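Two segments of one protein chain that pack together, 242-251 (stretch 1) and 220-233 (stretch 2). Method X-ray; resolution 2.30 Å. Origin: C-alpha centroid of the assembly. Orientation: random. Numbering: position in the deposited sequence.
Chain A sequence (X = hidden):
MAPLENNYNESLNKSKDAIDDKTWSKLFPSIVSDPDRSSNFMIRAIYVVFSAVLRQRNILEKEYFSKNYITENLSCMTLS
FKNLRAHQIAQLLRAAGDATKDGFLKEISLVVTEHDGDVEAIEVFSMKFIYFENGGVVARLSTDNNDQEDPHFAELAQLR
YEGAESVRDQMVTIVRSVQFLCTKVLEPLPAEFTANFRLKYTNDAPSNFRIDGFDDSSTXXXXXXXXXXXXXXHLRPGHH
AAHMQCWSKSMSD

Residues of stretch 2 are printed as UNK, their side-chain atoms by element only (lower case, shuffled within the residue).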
# COMPACT_ATOMS: atom_id res chain seq x y z
N ALA A 242 1.56 -2.57 -8.17
CA ALA A 242 0.83 -2.92 -6.96
C ALA A 242 -0.68 -2.96 -7.23
O ALA A 242 -1.19 -2.18 -8.04
CB ALA A 242 1.14 -1.94 -5.85
N HIS A 243 -1.37 -3.89 -6.57
CA HIS A 243 -2.83 -3.97 -6.69
C HIS A 243 -3.47 -3.88 -5.30
O HIS A 243 -3.20 -4.71 -4.43
CB HIS A 243 -3.24 -5.27 -7.37
CG HIS A 243 -4.70 -5.36 -7.66
ND1 HIS A 243 -5.52 -6.29 -7.06
CD2 HIS A 243 -5.50 -4.62 -8.47
CE1 HIS A 243 -6.76 -6.14 -7.50
NE2 HIS A 243 -6.77 -5.13 -8.35
N MET A 244 -4.31 -2.87 -5.12
CA MET A 244 -4.98 -2.61 -3.84
C MET A 244 -6.42 -3.14 -3.86
O MET A 244 -7.19 -2.87 -4.79
CB MET A 244 -4.96 -1.11 -3.53
CG MET A 244 -5.39 -0.73 -2.12
SD MET A 244 -4.24 -1.26 -0.82
CE MET A 244 -5.10 -0.71 0.65
N GLN A 245 -6.77 -3.92 -2.84
CA GLN A 245 -8.07 -4.57 -2.78
C GLN A 245 -8.66 -4.47 -1.37
O GLN A 245 -7.92 -4.30 -0.40
CB GLN A 245 -7.96 -6.04 -3.19
CG GLN A 245 -8.62 -6.37 -4.51
CD GLN A 245 -8.21 -7.74 -5.04
OE1 GLN A 245 -7.26 -8.35 -4.54
NE2 GLN A 245 -8.93 -8.23 -6.04
N CYS A 246 -9.98 -4.57 -1.27
CA CYS A 246 -10.63 -4.56 0.03
C CYS A 246 -11.70 -5.64 0.10
O CYS A 246 -12.63 -5.66 -0.70
CB CYS A 246 -11.25 -3.20 0.33
SG CYS A 246 -12.19 -3.11 1.88
N TRP A 247 -11.52 -6.56 1.04
CA TRP A 247 -12.58 -7.49 1.43
C TRP A 247 -13.17 -6.98 2.73
O TRP A 247 -12.43 -6.51 3.60
CB TRP A 247 -12.04 -8.91 1.60
CG TRP A 247 -11.69 -9.60 0.32
CD1 TRP A 247 -12.56 -10.23 -0.53
CD2 TRP A 247 -10.39 -9.75 -0.25
NE1 TRP A 247 -11.88 -10.76 -1.59
CE2 TRP A 247 -10.54 -10.48 -1.45
CE3 TRP A 247 -9.11 -9.34 0.13
CZ2 TRP A 247 -9.46 -10.81 -2.27
CZ3 TRP A 247 -8.03 -9.67 -0.69
CH2 TRP A 247 -8.22 -10.39 -1.87
N SER A 248 -14.49 -7.06 2.89
CA SER A 248 -15.10 -6.51 4.09
C SER A 248 -16.47 -7.10 4.42
O SER A 248 -17.29 -7.34 3.54
CB SER A 248 -15.22 -4.99 3.96
OG SER A 248 -15.56 -4.40 5.20
N LYS A 249 -16.69 -7.33 5.71
CA LYS A 249 -18.00 -7.70 6.21
C LYS A 249 -18.91 -6.47 6.21
O LYS A 249 -20.13 -6.59 6.16
CB LYS A 249 -17.91 -8.27 7.63
CG LYS A 249 -17.43 -9.72 7.71
CD LYS A 249 -18.43 -10.66 7.05
CE LYS A 249 -18.33 -12.06 7.65
NZ LYS A 249 -19.21 -13.03 6.95
N SER A 250 -18.28 -5.30 6.25
CA SER A 250 -19.00 -4.04 6.41
C SER A 250 -19.51 -3.47 5.08
O SER A 250 -19.92 -2.32 5.01
CB SER A 250 -18.09 -3.01 7.09
OG SER A 250 -17.54 -3.53 8.29
N MET A 251 -19.48 -4.30 4.03
CA MET A 251 -19.89 -3.85 2.70
C MET A 251 -21.30 -4.34 2.36
O MET A 251 -21.51 -5.52 2.07
CB MET A 251 -18.89 -4.35 1.65
CG MET A 251 -18.89 -3.53 0.36
SD MET A 251 -17.75 -4.20 -0.87
CE MET A 251 -16.26 -4.43 0.11
N UNK A 220 -1.56 -17.05 7.23
CA UNK A 220 -1.77 -15.73 6.66
C UNK A 220 -3.11 -15.18 7.15
O UNK A 220 -3.26 -14.87 8.34
c UNK A 220 -1.70 -14.31 3.10
c UNK A 220 -0.55 -12.25 4.53
c UNK A 220 -1.75 -15.80 5.13
c UNK A 220 -0.83 -12.08 3.19
c UNK A 220 -1.40 -13.11 2.47
c UNK A 220 -0.85 -13.45 5.16
c UNK A 220 -1.42 -14.49 4.45
N UNK A 221 -4.07 -15.06 6.24
CA UNK A 221 -5.45 -14.77 6.62
C UNK A 221 -6.41 -15.52 5.70
O UNK A 221 -6.07 -15.85 4.57
c UNK A 221 -6.70 -12.66 4.32
c UNK A 221 -5.74 -13.26 6.58
c UNK A 221 -4.48 -11.97 4.82
o UNK A 221 -5.35 -10.86 1.46
c UNK A 221 -5.64 -12.63 5.21
c UNK A 221 -4.38 -11.38 3.57
c UNK A 221 -6.61 -12.08 3.07
c UNK A 221 -5.45 -11.44 2.70
N UNK A 222 -7.61 -15.80 6.21
CA UNK A 222 -8.64 -16.45 5.41
C UNK A 222 -9.88 -15.56 5.39
O UNK A 222 -10.07 -14.72 6.27
o UNK A 222 -7.78 -18.58 6.22
c UNK A 222 -9.86 -18.63 5.00
c UNK A 222 -8.99 -17.84 5.97
N UNK A 223 -10.71 -15.72 4.36
CA UNK A 223 -11.91 -14.91 4.21
C UNK A 223 -13.16 -15.75 4.45
O UNK A 223 -13.12 -16.97 4.35
c UNK A 223 -10.87 -13.08 0.91
c UNK A 223 -11.96 -14.29 2.82
c UNK A 223 -10.47 -12.33 3.26
c UNK A 223 -10.72 -13.52 2.36
N UNK A 224 -14.28 -15.08 4.79
CA UNK A 224 -15.58 -15.76 4.76
C UNK A 224 -15.93 -16.15 3.32
O UNK A 224 -15.27 -15.68 2.39
c UNK A 224 -14.37 -13.74 5.39
c UNK A 224 -16.54 -14.70 5.29
c UNK A 224 -15.68 -13.78 6.10
N UNK A 225 -16.95 -16.97 3.15
CA UNK A 225 -17.30 -17.45 1.82
C UNK A 225 -18.18 -16.46 1.06
O UNK A 225 -18.22 -16.47 -0.17
c UNK A 225 -17.06 -19.91 2.38
o UNK A 225 -16.22 -20.36 1.58
c UNK A 225 -18.00 -18.81 1.91
o UNK A 225 -17.17 -20.32 3.55
N UNK A 226 -18.88 -15.60 1.79
CA UNK A 226 -19.78 -14.64 1.17
C UNK A 226 -19.32 -13.20 1.31
O UNK A 226 -20.11 -12.28 1.12
N UNK A 227 -18.05 -13.01 1.65
CA UNK A 227 -17.52 -11.67 1.86
C UNK A 227 -17.35 -10.95 0.52
O UNK A 227 -16.97 -11.55 -0.48
c UNK A 227 -15.07 -12.36 1.83
c UNK A 227 -16.18 -11.71 2.65
c UNK A 227 -15.80 -10.30 3.12
c UNK A 227 -14.75 -10.29 4.21
N UNK A 228 -17.67 -9.66 0.51
CA UNK A 228 -17.61 -8.86 -0.71
C UNK A 228 -16.21 -8.35 -1.00
O UNK A 228 -15.40 -8.18 -0.09
c UNK A 228 -20.06 -8.10 -0.80
o UNK A 228 -19.64 -8.42 -3.14
c UNK A 228 -18.60 -7.69 -0.63
n UNK A 228 -21.38 -9.51 -2.25
c UNK A 228 -20.35 -8.69 -2.17
N UNK A 229 -15.93 -8.09 -2.28
CA UNK A 229 -14.60 -7.70 -2.73
C UNK A 229 -14.64 -6.52 -3.69
O UNK A 229 -15.29 -6.58 -4.73
o UNK A 229 -12.74 -8.48 -4.10
c UNK A 229 -13.90 -8.89 -3.40
N UNK A 230 -13.94 -5.44 -3.34
CA UNK A 230 -13.90 -4.26 -4.19
C UNK A 230 -12.46 -3.82 -4.47
O UNK A 230 -11.58 -3.91 -3.61
c UNK A 230 -14.92 -1.96 -4.56
c UNK A 230 -14.71 -3.09 -3.56
c UNK A 230 -14.05 -2.58 -2.29
N UNK A 231 -12.21 -3.36 -5.69
CA UNK A 231 -10.89 -2.92 -6.12
C UNK A 231 -10.71 -1.42 -5.91
O UNK A 231 -11.53 -0.62 -6.36
c UNK A 231 -10.64 -3.28 -7.60
c UNK A 231 -9.29 -2.77 -8.07
o UNK A 231 -10.70 -4.70 -7.78
N UNK A 232 -9.65 -1.04 -5.22
CA UNK A 232 -9.38 0.37 -4.93
C UNK A 232 -8.61 1.01 -6.08
O UNK A 232 -8.86 2.16 -6.44
c UNK A 232 -8.58 0.53 -3.61
c UNK A 232 -8.00 1.93 -3.49
c UNK A 232 -9.55 -1.21 -2.03
c UNK A 232 -9.47 0.25 -2.40
N UNK A 233 -7.67 0.25 -6.64
CA UNK A 233 -6.85 0.75 -7.73
C UNK A 233 -5.50 0.08 -7.82
O UNK A 233 -5.21 -0.87 -7.09

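Position 220 has seven side-chain carbons, one leading into a six-membered ring. It is Phe220, and it lies out of reach of stretch 1.

Position 221 has the same carbon plan, but its ring bears one oxygen. That oxygen lies 3.6 Å from CZ3 of Trp247. The residue is Tyr221; its OH is hydrogen-bonded elsewhere in the structure.

Position 222 has one carbon carrying an oxygen and a carbon. This is Thr222, which makes no contact.

Position 223 has four carbons, forked at the second. One tip lies over a face of the Trp247 ring. The residue is Leu223. Its CD1 sits 3.4 Å from the centroid of the five-membered ring of Trp247, 3° off the normal, a CH-pi contact.

Position 224 has three carbons closing a ring onto the backbone N; the ring touches Lys249. This marks Pro224. Its CG is 3.5 Å from CE of Lys249. The CA-to-CB bond of Lys249 points away, yet the chain end comes back to this ring.

Position 225 has two carbons, the second carrying two oxygens. Asp225 is poorly ordered and points away.

Position 226 has no side-chain atoms, so it is Gly226. There is room for a CB here.

Position 227 has four carbons, forked at the first, one arm two carbons long; they reach Ser248 and Trp247. This is Ile227. Its CG1 is 3.3 Å from O of Ser248, and its CD1 is 4.0 Å from CB of Trp247.

Position 228 has three carbons, the third carrying an oxygen and a nitrogen. Its CB is 3.6 Å from SD of Met251. It is Gln228. Its backbone O accepts a weak hydrogen bond from N of Ser248 at 3.3 Å.

Position 229 has one carbon and one oxygen. The carbon, CB, lies 3.3 Å from NE1 of Trp247. It is Ser229. Its OG is 3.5 Å from the same NE1, but the angle is too poor for a hydrogen bond.

Position 230 has one carbon carrying two carbons; they touch Met251 and Cys246. It is Val230. Its CG1 meets CE of Met251 at 3.8 Å and CB of Cys246 at 3.9 Å.

Position 231 has one carbon carrying an oxygen and a carbon, the latter near His243. This is Thr231, with CG2 3.5 Å from NE2 of His243.

Position 232 has four carbons, forked like 227, and touches Cys246. It is Ile232. Its CD1 packs 3.5 Å from CB of Cys246.

Position 233 has no side chain. In Gly233 the backbone angles would jam a CB against the preceding carbonyl, which calls for glycine.

The contact is an antiparallel strand pair. Cys246 and Val230 exchange hydrogen bonds, N to O at 2.9 Å and O to N at 3.0 Å. At the bulge, Met244 bonds two successive residues: its O accepts from N of Ile232 at 3.1 Å, and its N donates to O of Gly233 at 2.9 Å. Trp247 packs against the preceding loop through Leu223 and Ile227.

Stretch 2 220-233: FYTLPDGIQSVTIG
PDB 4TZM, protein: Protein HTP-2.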